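Local coordinates for protein MPT synthase subunit 2 (Burkholderia ambifaria, PDB 7L32) that probably acts as the catalytic subunit of molybdopterin synthase, transferring sulfur to the pterin precursor to make the dithiolene of molybdopterin during molybdenum cofactor biosynthesis, at residues E119-D123 against A153-W157; L28-N32 against I84-I88; D18-E24 against Q100-V104; T11-Q15 against T66-E71. One frame throughout, in Å; residues are numbered along the deposited sequence. Where two conformers were deposited one is given.

Interaction 1: residues E119-D123 against A153-W157; sequences EFVMD and ALARW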
loop_
_atom_site.group_PDB
_atom_site.type_symbol
_atom_site.label_atom_id
_atom_site.label_comp_id
_atom_site.label_asym_id
_atom_site.label_seq_id
_atom_site.Cartn_x
_atom_site.Cartn_y
_atom_site.Cartn_z
ATOM N N GLU A 119 0.725 -7.302 -2.639
ATOM C CA GLU A 119 0.387 -8.354 -1.678
ATOM C C GLU A 119 1.059 -9.673 -2.041
ATOM O O GLU A 119 1.528 -10.405 -1.153
ATOM C CB GLU A 119 -1.134 -8.536 -1.601
ATOM C CG GLU A 119 -1.551 -9.566 -0.582
ATOM C CD GLU A 119 -3.027 -9.450 -0.163
ATOM O OE1 GLU A 119 -3.854 -8.884 -0.918
ATOM O OE2 GLU A 119 -3.331 -9.906 0.955
ATOM N N PHE A 120 1.106 -9.997 -3.334
ATOM C CA PHE A 120 1.799 -11.216 -3.767
ATOM C C PHE A 120 3.263 -11.205 -3.322
ATOM O O PHE A 120 3.782 -12.214 -2.803
ATOM C CB PHE A 120 1.692 -11.365 -5.297
ATOM C CG PHE A 120 2.548 -12.483 -5.855
ATOM C CD1 PHE A 120 2.077 -13.785 -5.879
ATOM C CD2 PHE A 120 3.820 -12.222 -6.365
ATOM C CE1 PHE A 120 2.886 -14.853 -6.351
ATOM C CE2 PHE A 120 4.622 -13.259 -6.844
ATOM C CZ PHE A 120 4.161 -14.581 -6.847
ATOM N N VAL A 121 3.957 -10.088 -3.550
ATOM C CA VAL A 121 5.370 -10.000 -3.165
ATOM C C VAL A 121 5.521 -10.171 -1.656
ATOM O O VAL A 121 6.417 -10.886 -1.193
ATOM C CB VAL A 121 5.994 -8.673 -3.657
ATOM C CG1 VAL A 121 7.404 -8.459 -3.041
ATOM C CG2 VAL A 121 6.100 -8.631 -5.207
ATOM N N MET A 122 4.646 -9.535 -0.863
ATOM C CA MET A 122 4.719 -9.683 0.594
ATOM C C MET A 122 4.468 -11.127 1.024
ATOM O O MET A 122 5.190 -11.660 1.886
ATOM C CB MET A 122 3.716 -8.745 1.311
ATOM C CG MET A 122 4.247 -7.294 1.525
ATOM S SD MET A 122 5.805 -7.257 2.486
ATOM C CE MET A 122 5.256 -7.999 4.010
ATOM N N ASP A 123 3.449 -11.781 0.444
ATOM C CA ASP A 123 3.152 -13.175 0.798
ATOM C C ASP A 123 4.341 -14.082 0.486
ATOM O O ASP A 123 4.707 -14.945 1.287
ATOM C CB ASP A 123 1.926 -13.676 0.031
ATOM C CG ASP A 123 0.614 -13.129 0.579
ATOM O OD1 ASP A 123 0.582 -12.611 1.721
ATOM O OD2 ASP A 123 -0.382 -13.228 -0.161
ATOM N N ALA A 153 -2.753 -18.029 1.381
ATOM C CA ALA A 153 -2.098 -17.273 0.320
ATOM C C ALA A 153 -1.618 -18.201 -0.784
ATOM O O ALA A 153 -1.747 -17.881 -1.975
ATOM C CB ALA A 153 -0.937 -16.456 0.896
ATOM N N LEU A 154 -1.077 -19.365 -0.410
ATOM C CA LEU A 154 -0.597 -20.305 -1.418
ATOM C C LEU A 154 -1.725 -20.742 -2.333
ATOM O O LEU A 154 -1.561 -20.788 -3.556
ATOM C CB LEU A 154 0.004 -21.539 -0.748
ATOM C CG LEU A 154 1.265 -21.414 0.105
ATOM C CD1 LEU A 154 1.784 -22.795 0.475
ATOM C CD2 LEU A 154 2.317 -20.597 -0.629
ATOM N N ALA A 155 -2.893 -21.036 -1.758
ATOM C CA ALA A 155 -4.030 -21.401 -2.586
ATOM C C ALA A 155 -4.463 -20.223 -3.445
ATOM O O ALA A 155 -4.772 -20.392 -4.630
ATOM C CB ALA A 155 -5.184 -21.898 -1.709
ATOM N N ARG A 156 -4.455 -19.015 -2.868
ATOM C CA ARG A 156 -4.880 -17.833 -3.609
ATOM C C ARG A 156 -4.030 -17.627 -4.852
ATOM O O ARG A 156 -4.548 -17.276 -5.916
ATOM C CB ARG A 156 -4.806 -16.587 -2.715
ATOM C CG ARG A 156 -5.029 -15.293 -3.495
ATOM C CD ARG A 156 -5.044 -14.050 -2.591
ATOM N NE ARG A 156 -5.406 -12.843 -3.330
ATOM C CZ ARG A 156 -5.369 -11.617 -2.817
ATOM N NH1 ARG A 156 -4.960 -11.398 -1.577
ATOM N NH2 ARG A 156 -5.744 -10.585 -3.566
ATOM N N TRP A 157 -2.719 -17.827 -4.743
ATOM C CA TRP A 157 -1.823 -17.536 -5.853
ATOM C C TRP A 157 -1.578 -18.746 -6.770
ATOM O O TRP A 157 -0.727 -18.667 -7.655
ATOM C CB TRP A 157 -0.504 -16.938 -5.339
ATOM C CG TRP A 157 -0.678 -15.683 -4.469
ATOM C CD1 TRP A 157 -0.265 -15.523 -3.168
ATOM C CD2 TRP A 157 -1.327 -14.441 -4.833
ATOM N NE1 TRP A 157 -0.608 -14.264 -2.710
ATOM C CE2 TRP A 157 -1.251 -13.582 -3.711
ATOM C CE3 TRP A 157 -1.951 -13.973 -6.006
ATOM C CZ2 TRP A 157 -1.789 -12.273 -3.716
ATOM C CZ3 TRP A 157 -2.490 -12.673 -6.013
ATOM C CH2 TRP A 157 -2.393 -11.839 -4.878
HETATM O O HOH W 1 -3.004 -12.933 0.217
#

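Interaction 2: residues L28-N32 against I84-I88; sequences LRARN and IDVAI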
loop_
_atom_site.group_PDB
_atom_site.type_symbol
_atom_site.label_atom_id
_atom_site.label_comp_id
_atom_site.label_asym_id
_atom_site.label_seq_id
_atom_site.Cartn_x
_atom_site.Cartn_y
_atom_site.Cartn_z
ATOM N N LEU A 28 11.043 5.151 -7.037
ATOM C CA LEU A 28 10.293 4.210 -7.871
ATOM C C LEU A 28 9.485 4.945 -8.942
ATOM O O LEU A 28 9.464 4.534 -10.109
ATOM C CB LEU A 28 9.373 3.336 -7.004
ATOM C CG LEU A 28 8.589 2.248 -7.750
ATOM C CD1 LEU A 28 9.566 1.276 -8.428
ATOM C CD2 LEU A 28 7.592 1.473 -6.845
ATOM N N ARG A 29 8.821 6.045 -8.569
ATOM C CA ARG A 29 8.079 6.830 -9.553
ATOM C C ARG A 29 9.009 7.409 -10.610
ATOM O O ARG A 29 8.659 7.473 -11.796
ATOM C CB ARG A 29 7.310 7.961 -8.862
ATOM C CG ARG A 29 6.242 7.518 -7.891
ATOM C CD ARG A 29 5.351 8.715 -7.532
ATOM N NE ARG A 29 4.174 8.343 -6.757
ATOM C CZ ARG A 29 3.061 7.838 -7.274
ATOM N NH1 ARG A 29 2.958 7.572 -8.563
ATOM N NH2 ARG A 29 2.017 7.608 -6.478
ATOM N N ALA A 30 10.199 7.852 -10.198
ATOM C CA ALA A 30 11.144 8.411 -11.156
ATOM C C ALA A 30 11.632 7.368 -12.160
ATOM O O ALA A 30 12.066 7.737 -13.254
ATOM C CB ALA A 30 12.338 9.041 -10.430
ATOM N N ARG A 31 11.599 6.084 -11.810
ATOM C CA ARG A 31 11.964 5.024 -12.744
ATOM C C ARG A 31 10.793 4.571 -13.610
ATOM O O ARG A 31 10.978 3.687 -14.456
ATOM C CB ARG A 31 12.571 3.812 -12.004
ATOM C CG ARG A 31 13.892 4.149 -11.299
ATOM C CD ARG A 31 14.574 2.890 -10.715
ATOM N NE ARG A 31 13.759 2.155 -9.751
ATOM C CZ ARG A 31 13.697 2.461 -8.461
ATOM N NH1 ARG A 31 14.308 3.535 -7.973
ATOM N NH2 ARG A 31 13.032 1.657 -7.636
ATOM N N ASN A 32 9.601 5.140 -13.405
ATOM C CA ASN A 32 8.379 4.715 -14.096
ATOM C C ASN A 32 7.559 5.946 -14.471
ATOM O O ASN A 32 6.488 6.212 -13.900
ATOM C CB ASN A 32 7.592 3.727 -13.234
ATOM C CG ASN A 32 8.359 2.438 -13.029
ATOM O OD1 ASN A 32 8.325 1.557 -13.894
ATOM N ND2 ASN A 32 9.120 2.346 -11.928
ATOM N N ILE A 84 4.301 -3.833 -14.384
ATOM C CA ILE A 84 4.506 -3.284 -13.041
ATOM C C ILE A 84 5.999 -3.040 -12.828
ATOM O O ILE A 84 6.835 -3.504 -13.614
ATOM C CB ILE A 84 3.959 -4.205 -11.936
ATOM C CG1 ILE A 84 4.770 -5.512 -11.869
ATOM C CG2 ILE A 84 2.464 -4.488 -12.138
ATOM C CD1 ILE A 84 4.549 -6.314 -10.569
ATOM N N ASP A 85 6.341 -2.291 -11.788
ATOM C CA ASP A 85 7.704 -2.241 -11.262
ATOM C C ASP A 85 7.594 -2.399 -9.755
ATOM O O ASP A 85 6.542 -2.093 -9.161
ATOM C CB ASP A 85 8.439 -0.933 -11.635
ATOM C CG ASP A 85 9.964 -1.048 -11.537
ATOM O OD1 ASP A 85 10.479 -2.172 -11.291
ATOM O OD2 ASP A 85 10.646 -0.006 -11.710
ATOM N N VAL A 86 8.669 -2.923 -9.146
ATOM C CA VAL A 86 8.674 -3.398 -7.762
ATOM C C VAL A 86 9.920 -2.874 -7.062
ATOM O O VAL A 86 11.025 -2.965 -7.608
ATOM C CB VAL A 86 8.686 -4.949 -7.683
ATOM C CG1 VAL A 86 8.708 -5.424 -6.211
ATOM C CG2 VAL A 86 7.546 -5.571 -8.465
ATOM N N ALA A 87 9.760 -2.390 -5.827
ATOM C CA ALA A 87 10.904 -2.055 -4.977
ATOM C C ALA A 87 10.745 -2.759 -3.635
ATOM O O ALA A 87 9.642 -2.821 -3.090
ATOM C CB ALA A 87 11.042 -0.536 -4.762
ATOM N N ILE A 88 11.836 -3.331 -3.117
ATOM C CA ILE A 88 11.823 -4.011 -1.823
ATOM C C ILE A 88 13.029 -3.530 -1.028
ATOM O O ILE A 88 14.160 -3.557 -1.537
ATOM C CB ILE A 88 11.881 -5.547 -1.968
ATOM C CG1 ILE A 88 10.766 -6.078 -2.890
ATOM C CG2 ILE A 88 11.832 -6.229 -0.554
ATOM C CD1 ILE A 88 10.954 -7.554 -3.328
HETATM O O HOH W 2 12.535 -1.004 -8.685
HETATM O O HOH W 3 13.176 0.034 -11.589
#

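Interaction 3: residues D18-E24 against Q100-V104; sequences DFDLNAE and QIVMV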
loop_
_atom_site.group_PDB
_atom_site.type_symbol
_atom_site.label_atom_id
_atom_site.label_comp_id
_atom_site.label_asym_id
_atom_site.label_seq_id
_atom_site.Cartn_x
_atom_site.Cartn_y
_atom_site.Cartn_z
ATOM N N ASP A 18 17.771 2.339 8.755
ATOM C CA ASP A 18 16.350 2.508 8.499
ATOM C C ASP A 18 16.138 3.109 7.107
ATOM O O ASP A 18 17.055 3.671 6.503
ATOM C CB ASP A 18 15.723 3.394 9.573
ATOM C CG ASP A 18 14.224 3.188 9.692
ATOM O OD1 ASP A 18 13.673 2.310 8.980
ATOM O OD2 ASP A 18 13.602 3.909 10.499
ATOM N N PHE A 19 14.923 2.960 6.581
ATOM C CA PHE A 19 14.596 3.476 5.259
ATOM C C PHE A 19 13.565 4.598 5.368
ATOM O O PHE A 19 12.892 4.760 6.389
ATOM C CB PHE A 19 14.092 2.363 4.316
ATOM C CG PHE A 19 12.941 1.533 4.864
ATOM C CD1 PHE A 19 11.626 2.006 4.803
ATOM C CD2 PHE A 19 13.168 0.273 5.399
ATOM C CE1 PHE A 19 10.573 1.248 5.305
ATOM C CE2 PHE A 19 12.118 -0.501 5.891
ATOM C CZ PHE A 19 10.811 -0.007 5.847
ATOM N N ASP A 20 13.473 5.392 4.301
ATOM C CA ASP A 20 12.548 6.520 4.193
ATOM C C ASP A 20 11.523 6.167 3.117
ATOM O O ASP A 20 11.836 6.206 1.924
ATOM C CB ASP A 20 13.332 7.786 3.839
ATOM C CG ASP A 20 12.461 9.048 3.721
ATOM O OD1 ASP A 20 11.239 8.973 3.457
ATOM O OD2 ASP A 20 13.042 10.136 3.869
ATOM N N LEU A 21 10.291 5.860 3.538
ATOM C CA LEU A 21 9.249 5.455 2.594
ATOM C C LEU A 21 9.068 6.483 1.476
ATOM O O LEU A 21 9.004 6.115 0.297
ATOM C CB LEU A 21 7.926 5.235 3.336
ATOM C CG LEU A 21 6.724 4.791 2.490
ATOM C CD1 LEU A 21 6.965 3.434 1.812
ATOM C CD2 LEU A 21 5.480 4.730 3.351
ATOM N N ASN A 22 9.016 7.778 1.833
ATOM C CA ASN A 22 8.857 8.851 0.843
ATOM C C ASN A 22 9.947 8.794 -0.215
ATOM O O ASN A 22 9.671 8.834 -1.419
ATOM C CB ASN A 22 8.918 10.231 1.516
ATOM C CG ASN A 22 7.588 10.707 2.014
ATOM O OD1 ASN A 22 6.589 10.010 1.884
ATOM N ND2 ASN A 22 7.565 11.908 2.616
ATOM N N ALA A 23 11.204 8.745 0.227
ATOM C CA ALA A 23 12.322 8.727 -0.709
ATOM C C ALA A 23 12.273 7.497 -1.606
ATOM O O ALA A 23 12.534 7.595 -2.813
ATOM C CB ALA A 23 13.644 8.798 0.052
ATOM N N GLU A 24 11.940 6.326 -1.042
ATOM C CA GLU A 24 11.885 5.115 -1.865
ATOM C C GLU A 24 10.750 5.192 -2.872
ATOM O O GLU A 24 10.909 4.783 -4.026
ATOM C CB GLU A 24 11.740 3.864 -0.993
ATOM C CG GLU A 24 12.885 3.642 0.008
ATOM C CD GLU A 24 14.272 3.537 -0.652
ATOM O OE1 GLU A 24 14.383 3.007 -1.779
ATOM O OE2 GLU A 24 15.258 3.987 -0.033
ATOM N N GLN A 100 10.559 0.037 11.805
ATOM C CA GLN A 100 10.251 -0.503 10.486
ATOM C C GLN A 100 11.111 -1.726 10.200
ATOM O O GLN A 100 12.315 -1.732 10.481
ATOM C CB GLN A 100 10.495 0.551 9.409
ATOM C CG GLN A 100 9.574 1.760 9.504
ATOM C CD GLN A 100 9.819 2.791 8.407
ATOM O OE1 GLN A 100 8.875 3.270 7.780
ATOM N NE2 GLN A 100 11.085 3.159 8.196
ATOM N N ILE A 101 10.493 -2.755 9.623
ATOM C CA ILE A 101 11.194 -3.986 9.214
ATOM C C ILE A 101 11.379 -4.042 7.705
ATOM O O ILE A 101 12.464 -4.330 7.206
ATOM C CB ILE A 101 10.420 -5.237 9.690
ATOM C CG1 ILE A 101 10.254 -5.260 11.201
ATOM C CG2 ILE A 101 11.110 -6.521 9.223
ATOM C CD1 ILE A 101 9.222 -6.288 11.639
ATOM N N VAL A 102 10.305 -3.820 6.959
ATOM C CA VAL A 102 10.311 -4.146 5.540
ATOM C C VAL A 102 9.354 -3.191 4.853
ATOM O O VAL A 102 8.336 -2.805 5.429
ATOM C CB VAL A 102 9.911 -5.622 5.318
ATOM C CG1 VAL A 102 8.568 -5.932 5.965
ATOM C CG2 VAL A 102 9.904 -5.997 3.839
ATOM N N MET A 103 9.706 -2.780 3.644
ATOM C CA MET A 103 8.757 -2.084 2.788
ATOM C C MET A 103 8.760 -2.731 1.414
ATOM O O MET A 103 9.812 -3.143 0.905
ATOM C CB MET A 103 9.074 -0.579 2.671
ATOM C CG MET A 103 10.418 -0.204 2.055
ATOM S SD MET A 103 10.208 1.436 1.280
ATOM C CE MET A 103 9.314 0.942 -0.168
ATOM N N VAL A 104 7.574 -2.839 0.831
ATOM C CA VAL A 104 7.411 -3.273 -0.550
ATOM C C VAL A 104 6.555 -2.217 -1.231
ATOM O O VAL A 104 5.526 -1.818 -0.678
ATOM C CB VAL A 104 6.741 -4.654 -0.655
ATOM C CG1 VAL A 104 6.435 -4.967 -2.139
ATOM C CG2 VAL A 104 7.675 -5.745 -0.054
HETATM O O HOH W 4 11.779 2.548 12.052
HETATM O O HOH W 5 9.407 5.588 6.510
#

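Interaction 4: residues T11-Q15 against T66-E71; sequences TIRIQ and TEKALE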
loop_
_atom_site.group_PDB
_atom_site.type_symbol
_atom_site.label_atom_id
_atom_site.label_comp_id
_atom_site.label_asym_id
_atom_site.label_seq_id
_atom_site.Cartn_x
_atom_site.Cartn_y
_atom_site.Cartn_z
ATOM N N THR A 11 14.424 -2.885 -7.975
ATOM C CA THR A 11 15.401 -2.465 -6.969
ATOM C C THR A 11 15.133 -3.178 -5.647
ATOM O O THR A 11 14.078 -2.987 -5.034
ATOM C CB THR A 11 15.342 -0.953 -6.780
ATOM O OG1 THR A 11 15.644 -0.311 -8.026
ATOM C CG2 THR A 11 16.310 -0.517 -5.709
ATOM N N ILE A 12 16.068 -4.025 -5.224
ATOM C CA ILE A 12 15.917 -4.854 -4.035
ATOM C C ILE A 12 17.141 -4.643 -3.158
ATOM O O ILE A 12 18.267 -4.755 -3.648
ATOM C CB ILE A 12 15.759 -6.348 -4.402
ATOM C CG1 ILE A 12 14.330 -6.668 -4.848
ATOM C CG2 ILE A 12 16.191 -7.236 -3.244
ATOM C CD1 ILE A 12 14.015 -6.313 -6.281
ATOM N N ARG A 13 16.927 -4.361 -1.868
ATOM C CA ARG A 13 18.027 -4.061 -0.955
ATOM C C ARG A 13 17.774 -4.654 0.425
ATOM O O ARG A 13 16.642 -4.650 0.916
ATOM C CB ARG A 13 18.192 -2.537 -0.810
ATOM C CG ARG A 13 19.571 -2.001 -0.884
ATOM C CD ARG A 13 19.498 -0.520 -1.232
ATOM N NE ARG A 13 18.778 0.272 -0.241
ATOM C CZ ARG A 13 17.790 1.107 -0.533
ATOM N NH1 ARG A 13 17.368 1.268 -1.776
ATOM N NH2 ARG A 13 17.235 1.826 0.442
ATOM N N ILE A 14 18.840 -5.144 1.047
ATOM C CA ILE A 14 18.854 -5.541 2.451
ATOM C C ILE A 14 19.875 -4.659 3.159
ATOM O O ILE A 14 21.024 -4.558 2.710
ATOM C CB ILE A 14 19.210 -7.035 2.618
ATOM C CG1 ILE A 14 18.090 -7.912 2.043
ATOM C CG2 ILE A 14 19.449 -7.365 4.093
ATOM C CD1 ILE A 14 18.526 -9.330 1.739
ATOM N N GLN A 15 19.477 -4.051 4.279
ATOM C CA GLN A 15 20.336 -3.081 4.947
ATOM C C GLN A 15 20.042 -3.072 6.441
ATOM O O GLN A 15 18.979 -3.505 6.884
ATOM C CB GLN A 15 20.137 -1.674 4.377
ATOM C CG GLN A 15 18.723 -1.123 4.637
ATOM C CD GLN A 15 18.442 0.161 3.871
ATOM O OE1 GLN A 15 18.747 0.265 2.680
ATOM N NE2 GLN A 15 17.874 1.151 4.555
ATOM N N THR A 66 19.777 -14.344 0.125
ATOM C CA THR A 66 18.478 -13.735 0.393
ATOM C C THR A 66 18.130 -12.703 -0.678
ATOM O O THR A 66 16.988 -12.651 -1.137
ATOM C CB THR A 66 18.449 -13.116 1.793
ATOM O OG1 THR A 66 18.779 -14.119 2.766
ATOM C CG2 THR A 66 17.025 -12.559 2.121
ATOM N N GLU A 67 19.104 -11.887 -1.101
ATOM C CA GLU A 67 18.835 -10.912 -2.163
ATOM C C GLU A 67 18.378 -11.604 -3.443
ATOM O O GLU A 67 17.416 -11.164 -4.085
ATOM C CB GLU A 67 20.085 -10.071 -2.445
ATOM C CG GLU A 67 20.408 -9.027 -1.371
ATOM C CD GLU A 67 21.407 -9.507 -0.323
ATOM O OE1 GLU A 67 21.578 -10.738 -0.128
ATOM O OE2 GLU A 67 22.018 -8.634 0.328
ATOM N N LYS A 68 19.037 -12.708 -3.818
ATOM C CA LYS A 68 18.633 -13.421 -5.027
ATOM C C LYS A 68 17.208 -13.954 -4.915
ATOM O O LYS A 68 16.459 -13.940 -5.899
ATOM C CB LYS A 68 19.622 -14.550 -5.324
ATOM C CG LYS A 68 20.902 -14.028 -5.958
ATOM C CD LYS A 68 21.917 -15.131 -6.221
ATOM C CE LYS A 68 23.273 -14.545 -6.595
ATOM N NZ LYS A 68 24.031 -14.044 -5.400
ATOM N N ALA A 69 16.810 -14.419 -3.726
ATOM C CA ALA A 69 15.428 -14.867 -3.536
ATOM C C ALA A 69 14.447 -13.711 -3.703
ATOM O O ALA A 69 13.373 -13.864 -4.313
ATOM C CB ALA A 69 15.269 -15.499 -2.148
ATOM N N LEU A 70 14.796 -12.544 -3.165
ATOM C CA LEU A 70 13.918 -11.383 -3.322
ATOM C C LEU A 70 13.818 -10.966 -4.788
ATOM O O LEU A 70 12.740 -10.567 -5.259
ATOM C CB LEU A 70 14.419 -10.227 -2.460
ATOM C CG LEU A 70 14.390 -10.424 -0.937
ATOM C CD1 LEU A 70 15.034 -9.231 -0.241
ATOM C CD2 LEU A 70 12.940 -10.652 -0.416
ATOM N N GLU A 71 14.935 -11.045 -5.523
ATOM C CA GLU A 71 14.922 -10.729 -6.950
ATOM C C GLU A 71 14.033 -11.705 -7.721
ATOM O O GLU A 71 13.328 -11.306 -8.656
ATOM C CB GLU A 71 16.357 -10.751 -7.503
ATOM C CG GLU A 71 17.221 -9.585 -7.012
ATOM C CD GLU A 71 18.722 -9.855 -7.129
ATOM O OE1 GLU A 71 19.120 -10.895 -7.717
ATOM O OE2 GLU A 71 19.508 -9.026 -6.615
HETATM O O HOH W 6 21.261 -5.792 -0.438
#

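Interaction 1: residues E119-D123 against A153-W157
Helix 111-128 meets the C-terminal end of helix 151-156 in a small helix-helix contact built round the indole of Trp-157, which Phe-120 approaches over one face and Asp-123 at the edge. The aromatic pair is T-shaped: the edge of Phe-120 points at the indole, the two planes stand at 89°, and the closest atoms are Phe-120 CD1 and Trp-157 CD2, 3.6 Å apart. With CG anti to the backbone N (chi1 172°), the Phe-120 ring is turned edge-on over the five-membered ring, while its CB methylene makes a CH-pi contact 4.0 Å from the centroid of the six-membered ring of Trp-157. Arg-156 CG covers the opposite indole face.

Rotation of the indole is fixed by a nearly straight bond from Trp-157 NE1 to Asp-123 OD2, 2.8 Å long, which lies in the ring plane and uses the anti lone pair of the carboxylate. A water sits within hydrogen-bonding reach of the same oxygen and may donate to it, and Ala-153 CB packs 3.4 Å from Asp-123 OD2. Helix 111-128 also belongs to the dimer interface: Asp-123 OD1 forms a salt bridge with Arg-111 of the second subunit, so the two carboxylate oxygens serve different parts of the assembly.

Toward the outer side, Arg-156 reaches along its extended chain to Glu-119. Arg-156 NH1 and Glu-119 OE1 form a salt bridge at 2.8 Å, though the hydrogen bond within it is weak in angle, and the carboxylate and guanidinium planes are 82° apart. Arg-156 NH1 also donates to the water near Asp-123.

Interaction 2: residues L28-N32 against I84-I88
Leu-28 and Asn-32, one turn apart where helix 21-30 runs out, both press on Asp-85 at the start of strand 85-91, and here the contact is tight. The Asn-32 amide crosses the carboxylate at about a right angle, Asn-32 CG only 3.6 Å from Asp-85 CB. Its nitrogen sends one hydrogen to each segment. Asn-32 ND2 reaches Asp-85 OD2 at 2.8 Å and 173°, meeting the anti lone pair, and Asn-32 ND2 also binds the backbone O of Leu-28 at 2.9 Å. Both acceptors lie in the amide plane, which holds the group flat. Leu-28 and Asp-85 lie alongside each other, pointing opposite ways. The leucine CG lies anti to the backbone N (chi1 -177°), carrying Leu-28 CD1 to within 3.7 Å of Asp-85 OD2 and 4.3 Å of Ala-87 CB.

The Arg-31 side is looser and wetter. Its guanidinium leans over Leu-28 CA, and Arg-31 NE stays 4.3 Å from Asp-85 OD2, too far for a salt bridge. Two waters fill in: one links NE to that carboxylate oxygen, the other joins NH2 to the backbone O of Val-86. Ala-87 CB sits at the guanidinium edge, and Thr-11 of the neighbouring strand packs nearby.

Across this contact, then, Asp-85 OD2 is held directly by a neutral amide, while Arg-31 probably helps through water and at a distance. Because that amide also engages a carbonyl of the last helical turn, it probably offsets the poor electrostatics of a carboxylate beside a helix C terminus.

Interaction 3: residues D18-E24 against Q100-V104
A single amide nitrogen, Gln-100 NE2, both bridges two acceptors of Asp-18 and Phe-19 and lies over the face of the Phe-19 ring, 3.5 Å above its plane. Gln-100 NE2 bonds to Asp-18 OD1 at 2.8 Å and to Phe-19 O at 3.0 Å, with both acceptors in the amide plane. Asp-18 OD1 is in turn shared: Phe-19 N and Gln-100 NE2 approach it from the same face of the carboxylate. The amide lies tilted by 26° over the ring, its nitrogen toward the rim.

Met-103 packs on the opposite face. Met-103 CG makes a CH-pi contact 3.7 Å from the Phe-19 centroid, and SD follows obliquely in a Met-aromatic contact at 4.5 Å. Phe-19 CG occupies the crowded position between backbone N and carbonyl carbon (chi1 53°), which slips the ring between these two strand residues. Beyond it, Met-103 SD rests 3.8 Å from Leu-21 CD1 and 3.7 Å from Glu-24 CB; the carboxylate of Glu-24 turns away to a salt bridge with Arg-13. Water joins Gln-100 OE1 to Leu-21 N.

Gln-100 and Met-103 reach the same side of strand 100-108 across a classic beta bulge, in which Ile-101 and Val-102 both face Gly-43. The result is the lead-in to helix 21-30, with Asp-20 at the N-cap position (its capping bond weak), laid on one face of the central mixed sheet, as expected of the alpha/beta hammerhead fold of MoaE proteins.

Interaction 4: residues T11-Q15 against T66-E71
Ile-14 pushes its side chain between Thr-66, Glu-67 and Leu-70, and can be followed outward from the backbone. Ile-14 CB passes the carboxylate of Glu-67, 4.0 Å from Glu-67 OE2. Next, Ile-14 CG1 comes within 4.0 Å of Leu-70 CD1. The extended chi2 of 161° then drives the terminal methyl into the groove of the helix, where Ile-14 CD1 meets Thr-66 CG2 at 3.6 Å and Glu-67 CD at 3.5 Å, with Leu-70 CD1 also against it.

Two residues back, Ile-12 uses its branch methyl instead: Ile-12 CG2 packs on Leu-70 CB at 3.6 Å, and CB faces Glu-71 CG more distantly. Leu-70 thus lies under both isoleucines. Glu-67 adds a polar link at the margin. Its chain bends at chi2 (95°), laying the carboxylate beside Ile-14, and a water accepts from Ile-14 N and donates to Glu-67 OE2, while OE1 takes the backbone N-H of Gly-64. The buried hydroxyl of Thr-66 is engaged away from the strand, its OG1 bonding with Pro-130 O and Tyr-62 N.

On the other face of the strand, Arg-13 grips Gln-15 OE1 side-on with NE and NH2, while NH2 also pairs with Glu-24. Strand and helix axes come within 8.5 Å at 150°, roughly antiparallel, and only isoleucines carry the strand's side of the contact. Strand 11-15 is the outermost strand of the mixed sheet in this chain, and helix 65-80 covers its apolar face in a layered alpha/beta packing.

In the fold
From the N terminus, strand 11-15 opens interaction 4, and the next two segments, 18-24 and 28-32, open interactions 3 and 2. Interaction 4 closes first, at helix 65-80, so it crosses both others; interaction 2 then closes at strand 85-91, nested inside the longer loop that interaction 3 completes at strand 100-108. Interactions 2 and 3 fasten helix 21-30 to neighbouring strands, and interaction 4 sets helix 65-80 beside the outer strand of the same sheet. Interaction 1 follows in series, joining helix 111-128 to the C-terminal helix. It meets the sheet where Val-121 packs on Ile-88 and Val-104. Interactions 1 and 3 both reach the second subunit.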